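Local coordinates for protein ectonucleoside triphosphate diphosphohydrolase 4 (Homo sapiens, PDB 6WG5) that belongs to the GDA1/CD39 nucleoside phosphatase family, whose members share the core fold of the actin-like ATPase clan, at residues Asp319-Leu324 with Gln442-Ala447; Ile326-Gln331 with Arg438-Cys443; Gly343-Cys348 with Lys408-Tyr413; Leu347-Ile352 with Trp448-Phe453. One frame throughout, in Å; residues are numbered along the deposited sequence.

Interaction 1. Residues Asp319-Leu324 with Gln442-Ala447; sequences DPCLPL and QCFKSA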
# COMPACT_ATOMS: atom_id res chain seq x y z
N ASP A 319 -11.19 -15.99 26.38
CA ASP A 319 -10.98 -15.51 25.03
C ASP A 319 -10.02 -16.44 24.31
O ASP A 319 -8.83 -16.48 24.67
CB ASP A 319 -10.43 -14.08 25.05
CG ASP A 319 -10.32 -13.48 23.67
OD1 ASP A 319 -9.71 -12.40 23.54
OD2 ASP A 319 -10.85 -14.08 22.71
N PRO A 320 -10.46 -17.19 23.30
CA PRO A 320 -9.51 -18.06 22.57
C PRO A 320 -8.52 -17.29 21.72
O PRO A 320 -7.52 -17.87 21.28
CB PRO A 320 -10.44 -18.92 21.70
CG PRO A 320 -11.62 -18.05 21.45
CD PRO A 320 -11.81 -17.25 22.72
N CYS A 321 -8.77 -16.00 21.47
CA CYS A 321 -7.90 -15.17 20.66
C CYS A 321 -6.77 -14.53 21.46
O CYS A 321 -6.07 -13.66 20.93
CB CYS A 321 -8.72 -14.09 19.96
SG CYS A 321 -9.90 -14.73 18.75
N LEU A 322 -6.58 -14.93 22.71
CA LEU A 322 -5.48 -14.43 23.52
C LEU A 322 -4.56 -15.57 23.91
O LEU A 322 -4.99 -16.73 24.01
CB LEU A 322 -5.99 -13.73 24.79
CG LEU A 322 -6.55 -12.32 24.60
CD1 LEU A 322 -7.21 -11.84 25.88
CD2 LEU A 322 -5.46 -11.35 24.17
N PRO A 323 -3.27 -15.29 24.15
CA PRO A 323 -2.35 -16.36 24.56
C PRO A 323 -2.84 -17.06 25.82
O PRO A 323 -3.55 -16.48 26.64
CB PRO A 323 -1.04 -15.61 24.82
CG PRO A 323 -1.15 -14.35 24.04
CD PRO A 323 -2.60 -13.99 24.02
N LEU A 324 -2.45 -18.32 25.96
CA LEU A 324 -2.89 -19.13 27.08
C LEU A 324 -2.49 -18.49 28.41
O LEU A 324 -1.32 -18.15 28.62
CB LEU A 324 -2.31 -20.53 26.98
CG LEU A 324 -2.68 -21.51 28.09
CD1 LEU A 324 -4.14 -21.92 27.99
CD2 LEU A 324 -1.78 -22.73 28.03
N GLN A 442 -0.49 -11.18 18.87
CA GLN A 442 -0.08 -12.02 17.74
C GLN A 442 -1.16 -13.04 17.40
O GLN A 442 -1.44 -13.29 16.22
CB GLN A 442 1.24 -12.72 18.06
CG GLN A 442 1.54 -13.96 17.21
CD GLN A 442 1.90 -13.63 15.77
OE1 GLN A 442 2.27 -12.51 15.45
NE2 GLN A 442 1.78 -14.62 14.90
N CYS A 443 -1.77 -13.65 18.41
CA CYS A 443 -2.72 -14.73 18.16
C CYS A 443 -3.93 -14.22 17.40
O CYS A 443 -4.27 -14.74 16.33
CB CYS A 443 -3.14 -15.37 19.48
SG CYS A 443 -1.89 -16.51 20.00
N PHE A 444 -4.61 -13.21 17.94
CA PHE A 444 -5.76 -12.65 17.24
C PHE A 444 -5.37 -12.21 15.84
O PHE A 444 -6.07 -12.52 14.86
CB PHE A 444 -6.34 -11.48 18.03
CG PHE A 444 -7.49 -10.81 17.33
CD1 PHE A 444 -8.79 -11.19 17.59
CD2 PHE A 444 -7.26 -9.83 16.38
CE1 PHE A 444 -9.85 -10.59 16.94
CE2 PHE A 444 -8.31 -9.23 15.72
CZ PHE A 444 -9.61 -9.61 16.00
N LYS A 445 -4.26 -11.49 15.71
CA LYS A 445 -3.90 -10.92 14.41
C LYS A 445 -3.46 -12.00 13.42
O LYS A 445 -3.74 -11.87 12.22
CB LYS A 445 -2.80 -9.88 14.59
CG LYS A 445 -3.32 -8.56 15.16
CD LYS A 445 -2.22 -7.79 15.86
CE LYS A 445 -1.95 -6.47 15.18
NZ LYS A 445 -0.78 -5.78 15.79
N SER A 446 -2.80 -13.05 13.89
CA SER A 446 -2.44 -14.14 12.99
C SER A 446 -3.68 -14.84 12.46
O SER A 446 -3.74 -15.20 11.27
CB SER A 446 -1.53 -15.14 13.71
OG SER A 446 -2.20 -15.75 14.79
N ALA A 447 -4.68 -15.05 13.31
CA ALA A 447 -5.93 -15.68 12.88
C ALA A 447 -6.72 -14.75 11.97
O ALA A 447 -7.29 -15.19 10.96
CB ALA A 447 -6.76 -16.07 14.09
O HOH W 1 -4.17 -12.11 20.63
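Phe-444 meets Cys-321 with the near end of its side chain. Phe-444 CB lies 3.6 Å from Cys-321 O, and with CG anti to the backbone N (chi1 177°) the ring is set with CD1 beside the cysteine. Phe-444 CD1 is 3.7 Å from Cys-321 CB, which comes in at the ring edge, close to its plane. Phe-444 CD1 is also 3.9 Å from Cys-321 SG. That sulfur lies 72° off the ring normal, an oblique sulfur-aromatic contact rather than one over the face. Farther out, Phe-444 CE1 packs on Ile-352 CG2, and Ala-286 and Arg-287 of helix 283-296 also touch the side chain.

A water links the two backbones, donating to Cys-321 O and accepting from Phe-444 N at 2.9 Å. The helix is kinked here, the amides of Cys-443 and Phe-444 having no bond to the preceding turn, which is consistent with the water serving the Phe-444 amide. Cys-443 lines the same spot, its CB 3.7 Å from Cys-321 O.

On the loop side, Asp-319 to Leu-322 form a type I beta turn with an Asx turn inside it: Cys-321 N donates to Asp-319 OD2 at 3.1 Å, arriving from above the carboxylate plane. Arg-287 and Tyr-290 hold that carboxylate in turn. All three touching residues are buried. The loop, coming off strand 317-319, thus rests against the kink of helix 436-456, its Cys-321 disulfide-bonded to Cys-348 of helix 345-352, while Cys-443 is disulfide-bonded to Cys-414 of helix 403-414.

Interaction 2. Residues Ile326-Gln331 with Arg438-Cys443; sequences IKDEIQ and RLKYQC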
# COMPACT_ATOMS: atom_id res chain seq x y z
N ILE A 326 -3.00 -15.62 29.78
CA ILE A 326 -2.86 -14.18 29.93
C ILE A 326 -4.14 -13.61 30.53
O ILE A 326 -5.25 -14.09 30.26
CB ILE A 326 -2.54 -13.49 28.59
CG1 ILE A 326 -2.11 -12.05 28.83
CG2 ILE A 326 -3.76 -13.51 27.67
CD1 ILE A 326 -1.64 -11.32 27.58
N LYS A 327 -3.99 -12.59 31.36
CA LYS A 327 -5.12 -11.90 31.96
C LYS A 327 -5.21 -10.50 31.37
O LYS A 327 -4.27 -9.71 31.48
CB LYS A 327 -4.98 -11.85 33.48
CG LYS A 327 -5.01 -13.24 34.11
CD LYS A 327 -4.79 -13.21 35.61
CE LYS A 327 -4.76 -14.63 36.17
NZ LYS A 327 -4.76 -14.65 37.66
N ASP A 328 -6.34 -10.21 30.72
CA ASP A 328 -6.59 -8.94 30.06
C ASP A 328 -7.93 -8.41 30.55
O ASP A 328 -8.71 -9.13 31.18
CB ASP A 328 -6.58 -9.09 28.53
CG ASP A 328 -6.52 -7.76 27.80
OD1 ASP A 328 -5.99 -6.78 28.38
OD2 ASP A 328 -6.99 -7.69 26.65
N GLU A 329 -8.20 -7.14 30.25
CA GLU A 329 -9.46 -6.54 30.67
C GLU A 329 -9.90 -5.50 29.66
O GLU A 329 -9.08 -4.86 29.00
CB GLU A 329 -9.34 -5.92 32.07
CG GLU A 329 -8.36 -4.77 32.17
CD GLU A 329 -8.02 -4.42 33.60
OE1 GLU A 329 -7.99 -5.33 34.45
OE2 GLU A 329 -7.79 -3.22 33.89
N ILE A 330 -11.22 -5.35 29.53
CA ILE A 330 -11.84 -4.37 28.65
C ILE A 330 -12.48 -3.29 29.52
O ILE A 330 -13.29 -3.60 30.40
CB ILE A 330 -12.89 -5.01 27.73
CG1 ILE A 330 -12.27 -6.16 26.93
CG2 ILE A 330 -13.50 -3.97 26.80
CD1 ILE A 330 -13.29 -7.01 26.20
N GLN A 331 -12.12 -2.04 29.27
CA GLN A 331 -12.67 -0.90 30.00
C GLN A 331 -13.44 -0.02 29.03
O GLN A 331 -12.90 0.40 28.00
CB GLN A 331 -11.56 -0.10 30.68
CG GLN A 331 -11.11 -0.71 32.00
CD GLN A 331 -9.63 -0.54 32.26
OE1 GLN A 331 -9.00 0.40 31.76
NE2 GLN A 331 -9.06 -1.44 33.05
N ARG A 438 2.89 -6.75 20.29
CA ARG A 438 2.99 -7.85 19.34
C ARG A 438 2.86 -9.20 20.05
O ARG A 438 2.16 -10.09 19.56
CB ARG A 438 4.32 -7.76 18.59
CG ARG A 438 4.74 -9.03 17.86
CD ARG A 438 3.69 -9.49 16.86
NE ARG A 438 3.26 -8.42 15.97
CZ ARG A 438 2.28 -8.53 15.08
NH1 ARG A 438 1.63 -9.68 14.95
NH2 ARG A 438 1.96 -7.49 14.32
N LEU A 439 3.53 -9.35 21.19
CA LEU A 439 3.48 -10.62 21.91
C LEU A 439 2.06 -10.95 22.36
O LEU A 439 1.65 -12.12 22.35
CB LEU A 439 4.42 -10.56 23.12
CG LEU A 439 4.82 -11.90 23.73
CD1 LEU A 439 5.87 -12.59 22.87
CD2 LEU A 439 5.33 -11.70 25.15
N LYS A 440 1.29 -9.93 22.74
CA LYS A 440 -0.04 -10.16 23.29
C LYS A 440 -1.08 -10.41 22.21
O LYS A 440 -1.95 -11.27 22.37
CB LYS A 440 -0.44 -8.95 24.15
CG LYS A 440 -1.87 -8.95 24.63
CD LYS A 440 -2.05 -7.88 25.70
CE LYS A 440 -3.50 -7.71 26.12
NZ LYS A 440 -3.66 -6.51 27.00
N TYR A 441 -1.01 -9.68 21.10
CA TYR A 441 -2.05 -9.71 20.08
C TYR A 441 -1.63 -10.49 18.83
O TYR A 441 -2.36 -10.48 17.84
CB TYR A 441 -2.45 -8.29 19.70
CG TYR A 441 -3.08 -7.54 20.85
CD1 TYR A 441 -4.35 -7.87 21.30
CD2 TYR A 441 -2.40 -6.52 21.50
CE1 TYR A 441 -4.93 -7.20 22.36
CE2 TYR A 441 -2.98 -5.84 22.56
CZ TYR A 441 -4.24 -6.19 22.99
OH TYR A 441 -4.83 -5.52 24.04
N GLN A 442 -0.49 -11.18 18.87
CA GLN A 442 -0.08 -12.02 17.74
C GLN A 442 -1.16 -13.04 17.40
O GLN A 442 -1.44 -13.29 16.22
CB GLN A 442 1.24 -12.72 18.06
CG GLN A 442 1.54 -13.96 17.21
CD GLN A 442 1.90 -13.63 15.77
OE1 GLN A 442 2.27 -12.51 15.45
NE2 GLN A 442 1.78 -14.62 14.90
N CYS A 443 -1.77 -13.65 18.41
CA CYS A 443 -2.72 -14.73 18.16
C CYS A 443 -3.93 -14.22 17.40
O CYS A 443 -4.27 -14.74 16.33
CB CYS A 443 -3.14 -15.37 19.48
SG CYS A 443 -1.89 -16.51 20.00
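Ile-326, just before strand 327-332, reaches Lys-440 with its CD1, which is 3.8 Å from Lys-440 CG and 3.9 Å from Lys-440 CD. Its CG1 stands anti to the backbone N (chi1 -168°) and the chain runs on extended, which carries the methyl to the aliphatic shaft of the lysine; the two side chains cross at about a right angle. Trp-418 of helix 418-427 touches both of them.

Two residues on, Asp-328 also has its CB directed at the helix, and its carboxylate takes the end of the same lysine. Lys-440 NZ donates to Asp-328 OD1 at 2.7 Å in a salt bridge, from well above the carboxylate plane (68° out of it). All the lysine torsions lie close to 180°, so the chain spans the gap fully stretched. Asp-328 OD1 has a second, weak bond from the backbone N of Glu-329 at 2.9 Å, which helps to fix the turn of the carboxylate. Asp-328 OD2 makes a long, weak ion pair with Arg-287.

On the helix side Tyr-441 flanks the lysine: Lys-440 CG lies 3.8 Å above the middle of one ring face, and Tyr-441 OH accepts a weak bond from Lys-440 NZ at 3.3 Å.

One lysine therefore joins helix 436-456 to an edge strand of the three-stranded sheet through Asp-328, and to Ile-326 just before that strand by apolar contact along its methylenes. Since both charged residues are only partly exposed, the pairing probably favours their charged forms, with the tyrosine oxygen adding a weaker electrostatic share.

Interaction 3. Residues Gly343-Cys348 with Lys408-Tyr413; sequences GDFDLC and KAAKDY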
# COMPACT_ATOMS: atom_id res chain seq x y z
N GLY A 343 -5.87 -19.47 24.32
CA GLY A 343 -4.93 -19.80 23.26
C GLY A 343 -5.38 -20.90 22.32
O GLY A 343 -4.67 -21.90 22.14
N ASP A 344 -6.54 -20.73 21.70
CA ASP A 344 -7.10 -21.71 20.77
C ASP A 344 -7.17 -21.04 19.39
O ASP A 344 -8.15 -20.36 19.07
CB ASP A 344 -8.46 -22.21 21.23
CG ASP A 344 -8.90 -23.46 20.51
OD1 ASP A 344 -8.45 -23.68 19.36
OD2 ASP A 344 -9.70 -24.24 21.08
N PHE A 345 -6.13 -21.26 18.58
CA PHE A 345 -6.03 -20.58 17.29
C PHE A 345 -7.21 -20.92 16.39
O PHE A 345 -7.83 -20.03 15.80
CB PHE A 345 -4.70 -20.96 16.63
CG PHE A 345 -4.54 -20.42 15.24
CD1 PHE A 345 -4.08 -19.13 15.03
CD2 PHE A 345 -4.82 -21.21 14.14
CE1 PHE A 345 -3.92 -18.64 13.75
CE2 PHE A 345 -4.67 -20.73 12.86
CZ PHE A 345 -4.21 -19.44 12.66
N ASP A 346 -7.54 -22.21 16.27
CA ASP A 346 -8.64 -22.61 15.40
C ASP A 346 -9.97 -22.08 15.90
O ASP A 346 -10.84 -21.70 15.10
CB ASP A 346 -8.68 -24.14 15.28
CG ASP A 346 -7.56 -24.69 14.43
OD1 ASP A 346 -7.14 -24.01 13.47
OD2 ASP A 346 -7.08 -25.81 14.73
N LEU A 347 -10.16 -22.03 17.22
CA LEU A 347 -11.41 -21.50 17.76
C LEU A 347 -11.47 -19.98 17.62
O LEU A 347 -12.55 -19.41 17.47
CB LEU A 347 -11.56 -21.91 19.23
CG LEU A 347 -12.84 -21.46 19.95
CD1 LEU A 347 -14.08 -21.95 19.22
CD2 LEU A 347 -12.83 -21.96 21.38
N CYS A 348 -10.31 -19.32 17.65
CA CYS A 348 -10.28 -17.88 17.39
C CYS A 348 -10.74 -17.57 15.97
O CYS A 348 -11.50 -16.61 15.75
CB CYS A 348 -8.87 -17.34 17.62
SG CYS A 348 -8.71 -15.57 17.32
N LYS A 408 0.39 -24.22 11.75
CA LYS A 408 1.04 -25.02 12.79
C LYS A 408 1.81 -24.13 13.76
O LYS A 408 1.62 -24.21 14.98
CB LYS A 408 1.97 -26.05 12.15
CG LYS A 408 2.64 -26.99 13.14
CD LYS A 408 3.48 -28.02 12.41
CE LYS A 408 4.10 -29.03 13.37
NZ LYS A 408 4.86 -30.09 12.63
N ALA A 409 2.68 -23.27 13.24
CA ALA A 409 3.44 -22.37 14.10
C ALA A 409 2.53 -21.42 14.85
O ALA A 409 2.74 -21.16 16.04
CB ALA A 409 4.46 -21.59 13.26
N ALA A 410 1.50 -20.90 14.18
CA ALA A 410 0.56 -20.01 14.84
C ALA A 410 -0.19 -20.72 15.96
O ALA A 410 -0.38 -20.16 17.05
CB ALA A 410 -0.43 -19.43 13.83
N LYS A 411 -0.61 -21.96 15.72
CA LYS A 411 -1.28 -22.74 16.75
C LYS A 411 -0.37 -22.96 17.95
O LYS A 411 -0.80 -22.83 19.10
CB LYS A 411 -1.75 -24.09 16.19
CG LYS A 411 -3.26 -24.24 16.13
CD LYS A 411 -3.69 -25.63 15.67
CE LYS A 411 -3.72 -25.75 14.15
NZ LYS A 411 -4.60 -26.87 13.70
N ASP A 412 0.90 -23.29 17.70
CA ASP A 412 1.82 -23.60 18.79
C ASP A 412 2.12 -22.35 19.62
O ASP A 412 2.23 -22.43 20.85
CB ASP A 412 3.11 -24.20 18.24
CG ASP A 412 2.90 -25.60 17.68
OD1 ASP A 412 1.93 -26.27 18.10
OD2 ASP A 412 3.72 -26.04 16.84
N TYR A 413 2.26 -21.20 18.97
CA TYR A 413 2.50 -19.96 19.71
C TYR A 413 1.35 -19.66 20.66
O TYR A 413 1.56 -19.33 21.83
CB TYR A 413 2.72 -18.80 18.74
CG TYR A 413 2.91 -17.46 19.43
CD1 TYR A 413 4.17 -17.03 19.81
CD2 TYR A 413 1.82 -16.64 19.70
CE1 TYR A 413 4.35 -15.81 20.44
CE2 TYR A 413 1.99 -15.42 20.33
CZ TYR A 413 3.25 -15.01 20.70
OH TYR A 413 3.43 -13.80 21.33
O HOH W 2 -3.52 -22.83 19.61
O HOH W 3 -5.78 -26.00 11.07
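This is a partly buried helix-to-helix contact, apolar at Phe-345 and ionic at its exposed border: the first turn of helix 345-352 lies against the flank of helix 403-414. Phe-345 presents one ring face to Ala-410, whose CB stands 4.0 Å from the ring centroid and 27° off the ring normal, a CH-pi contact displaced toward CE1. Phe-345 CB meets Lys-411 CG at 3.6 Å, the two side chains crossing near a right angle.

Asp-344 is the N-cap of helix 345-352: Asp-344 OD1 accepts from Leu-347 N at 3.2 Å. A water next to it accepts from Phe-345 N, in the first turn, and donates to both Gly-343 O and Lys-411 O, tying the capped end to the other helix backbone.

At the exposed border, Lys-411 bends at chi3 (-85°) and so brings NZ round to Asp-346. Lys-411 NZ donates to Asp-346 OD2 at 2.9 Å, a salt bridge that uses the syn lone pair of that oxygen. The other oxygen, OD1, is paired with Arg-349, so the carboxylate is gripped by two cations. Phe-345 also packs on Ser-446 and Ala-447 of helix 436-456.

Interaction 4. Residues Leu347-Ile352 with Trp448-Phe453; sequences LCRETI and WMFEVF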
# COMPACT_ATOMS: atom_id res chain seq x y z
N LEU A 347 -10.16 -22.03 17.22
CA LEU A 347 -11.41 -21.50 17.76
C LEU A 347 -11.47 -19.98 17.62
O LEU A 347 -12.55 -19.41 17.47
CB LEU A 347 -11.56 -21.91 19.23
CG LEU A 347 -12.84 -21.46 19.95
CD1 LEU A 347 -14.08 -21.95 19.22
CD2 LEU A 347 -12.83 -21.96 21.38
N CYS A 348 -10.31 -19.32 17.65
CA CYS A 348 -10.28 -17.88 17.39
C CYS A 348 -10.74 -17.57 15.97
O CYS A 348 -11.50 -16.61 15.75
CB CYS A 348 -8.87 -17.34 17.62
SG CYS A 348 -8.71 -15.57 17.32
N ARG A 349 -10.30 -18.36 15.00
CA ARG A 349 -10.68 -18.12 13.61
C ARG A 349 -12.19 -18.18 13.43
O ARG A 349 -12.77 -17.34 12.74
CB ARG A 349 -9.99 -19.13 12.69
CG ARG A 349 -8.49 -18.96 12.60
CD ARG A 349 -7.90 -19.79 11.47
NE ARG A 349 -8.11 -21.23 11.66
CZ ARG A 349 -9.11 -21.92 11.15
NH1 ARG A 349 -10.04 -21.33 10.40
NH2 ARG A 349 -9.20 -23.22 11.38
N GLU A 350 -12.84 -19.16 14.05
CA GLU A 350 -14.29 -19.27 13.94
C GLU A 350 -14.99 -18.11 14.63
O GLU A 350 -16.04 -17.65 14.16
CB GLU A 350 -14.77 -20.60 14.53
CG GLU A 350 -14.10 -21.82 13.93
CD GLU A 350 -14.26 -21.90 12.42
OE1 GLU A 350 -15.19 -21.26 11.89
OE2 GLU A 350 -13.44 -22.59 11.78
N THR A 351 -14.43 -17.62 15.74
CA THR A 351 -15.09 -16.57 16.50
C THR A 351 -15.09 -15.25 15.75
O THR A 351 -16.06 -14.49 15.81
CB THR A 351 -14.40 -16.41 17.86
OG1 THR A 351 -14.32 -17.68 18.51
CG2 THR A 351 -15.19 -15.45 18.75
N ILE A 352 -13.99 -14.94 15.04
CA ILE A 352 -13.84 -13.64 14.39
C ILE A 352 -14.40 -13.62 12.98
O ILE A 352 -14.38 -12.56 12.34
CB ILE A 352 -12.36 -13.22 14.38
CG1 ILE A 352 -11.52 -14.21 13.56
CG2 ILE A 352 -11.84 -13.10 15.81
CD1 ILE A 352 -10.04 -13.89 13.52
N TRP A 448 -6.79 -13.47 12.32
CA TRP A 448 -7.45 -12.49 11.46
C TRP A 448 -6.76 -12.43 10.10
O TRP A 448 -7.42 -12.44 9.05
CB TRP A 448 -7.45 -11.12 12.14
CG TRP A 448 -8.09 -10.04 11.33
CD1 TRP A 448 -7.46 -9.00 10.72
CD2 TRP A 448 -9.49 -9.89 11.06
NE1 TRP A 448 -8.39 -8.20 10.08
CE2 TRP A 448 -9.64 -8.73 10.27
CE3 TRP A 448 -10.63 -10.62 11.40
CZ2 TRP A 448 -10.88 -8.28 9.82
CZ3 TRP A 448 -11.86 -10.17 10.96
CH2 TRP A 448 -11.97 -9.02 10.17
N MET A 449 -5.43 -12.38 10.09
CA MET A 449 -4.68 -12.42 8.84
C MET A 449 -5.07 -13.65 8.02
O MET A 449 -5.32 -13.55 6.81
CB MET A 449 -3.18 -12.42 9.14
CG MET A 449 -2.31 -12.05 7.95
SD MET A 449 -0.81 -13.06 7.84
CE MET A 449 -1.46 -14.51 7.02
N PHE A 450 -5.12 -14.81 8.67
CA PHE A 450 -5.40 -16.05 7.96
C PHE A 450 -6.79 -16.04 7.34
O PHE A 450 -6.98 -16.49 6.20
CB PHE A 450 -5.24 -17.24 8.91
CG PHE A 450 -5.44 -18.57 8.26
CD1 PHE A 450 -4.36 -19.26 7.72
CD2 PHE A 450 -6.69 -19.15 8.19
CE1 PHE A 450 -4.54 -20.49 7.12
CE2 PHE A 450 -6.87 -20.38 7.59
CZ PHE A 450 -5.79 -21.05 7.05
N GLU A 451 -7.78 -15.53 8.07
CA GLU A 451 -9.16 -15.57 7.61
C GLU A 451 -9.43 -14.51 6.54
O GLU A 451 -10.08 -14.80 5.54
CB GLU A 451 -10.11 -15.39 8.79
CG GLU A 451 -10.21 -16.60 9.69
CD GLU A 451 -10.82 -17.80 8.98
OE1 GLU A 451 -11.57 -17.59 8.00
OE2 GLU A 451 -10.56 -18.94 9.40
N VAL A 452 -8.96 -13.28 6.76
CA VAL A 452 -9.08 -12.25 5.73
C VAL A 452 -8.52 -12.75 4.41
O VAL A 452 -9.11 -12.54 3.34
CB VAL A 452 -8.37 -10.96 6.19
CG1 VAL A 452 -8.31 -9.93 5.06
CG2 VAL A 452 -9.07 -10.37 7.40
N PHE A 453 -7.38 -13.44 4.46
CA PHE A 453 -6.72 -13.90 3.25
C PHE A 453 -7.49 -15.03 2.58
O PHE A 453 -7.84 -14.94 1.40
CB PHE A 453 -5.29 -14.34 3.60
CG PHE A 453 -4.46 -14.72 2.41
CD1 PHE A 453 -4.15 -13.80 1.42
CD2 PHE A 453 -3.95 -16.01 2.29
CE1 PHE A 453 -3.37 -14.15 0.34
CE2 PHE A 453 -3.18 -16.37 1.20
CZ PHE A 453 -2.88 -15.44 0.23
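Arg-349 NH1 donates to Glu-451 OE2 at an unusually short 2.6 Å, the oxygen lying only 2° out of the guanidinium plane and the nitrogen roughly in line with the C-O bond of the acceptor. The pair belongs to a salt-bridge network on two crossing helices, 345-352 and 436-456, whose short segments approach to 9.6 Å at -56°. The guanidinium and carboxylate planes are nearly coplanar, though the side chains as a whole cross at about a right angle. Glu-451 OE2 also rests on the arginine stem, 3.3 Å from Arg-349 CB. Glu-350 joins only loosely, its OE2 3.9 Å from Arg-349 NH1 and well off the guanidinium plane.

A further partner steadies the pair: Glu-451 OE1 forms a salt bridge with Arg-455 NE. Lying near both glutamates, Arg-349 probably offsets the repulsion between their negative charges. Arg-349 CD touches Phe-450 CD2 at 3.6 Å, meeting the ring obliquely.

At the other end of the contact Ile-352 supplies apolar packing. Its CG1 sits between the backbone N and the carbonyl carbon (chi1 63°), which places Ile-352 CD1 against the backbone of Trp-448, 3.5 Å from Trp-448 N. Ile-352 CD1 is also 3.9 Å from Trp-448 CE3. The indole is anchored through NE1, which donates to Phe-281 O beside the attached glycan, and Val-452 CG2 covers part of one ring face. On the edge of that indole, near its plane, Ile-352 O lies 3.7 Å from Trp-448 CZ3.

Following the chain, residues 319-324 open the longest loop, which interaction 1 closes at 442-447. Interaction 2 begins at 326-331 and returns to 438-443, on the same part of helix 436-456 and overlapping interaction 1 at Gln-442 and Cys-443. Interaction 3 lies nested within both loops, joining helices 345-352 and 403-414. Interaction 4 starts from the same helix 345-352, sharing Leu-347 and Cys-348 with interaction 3, but ends at 448-453, beyond the other two closures, so it crosses interactions 1 and 2. Helix 436-456 thus receives the small sheet's loop and edge strand as well as helix 345-352, with Cys-321–Cys-348 bonding interaction 1 covalently to 3 and 4.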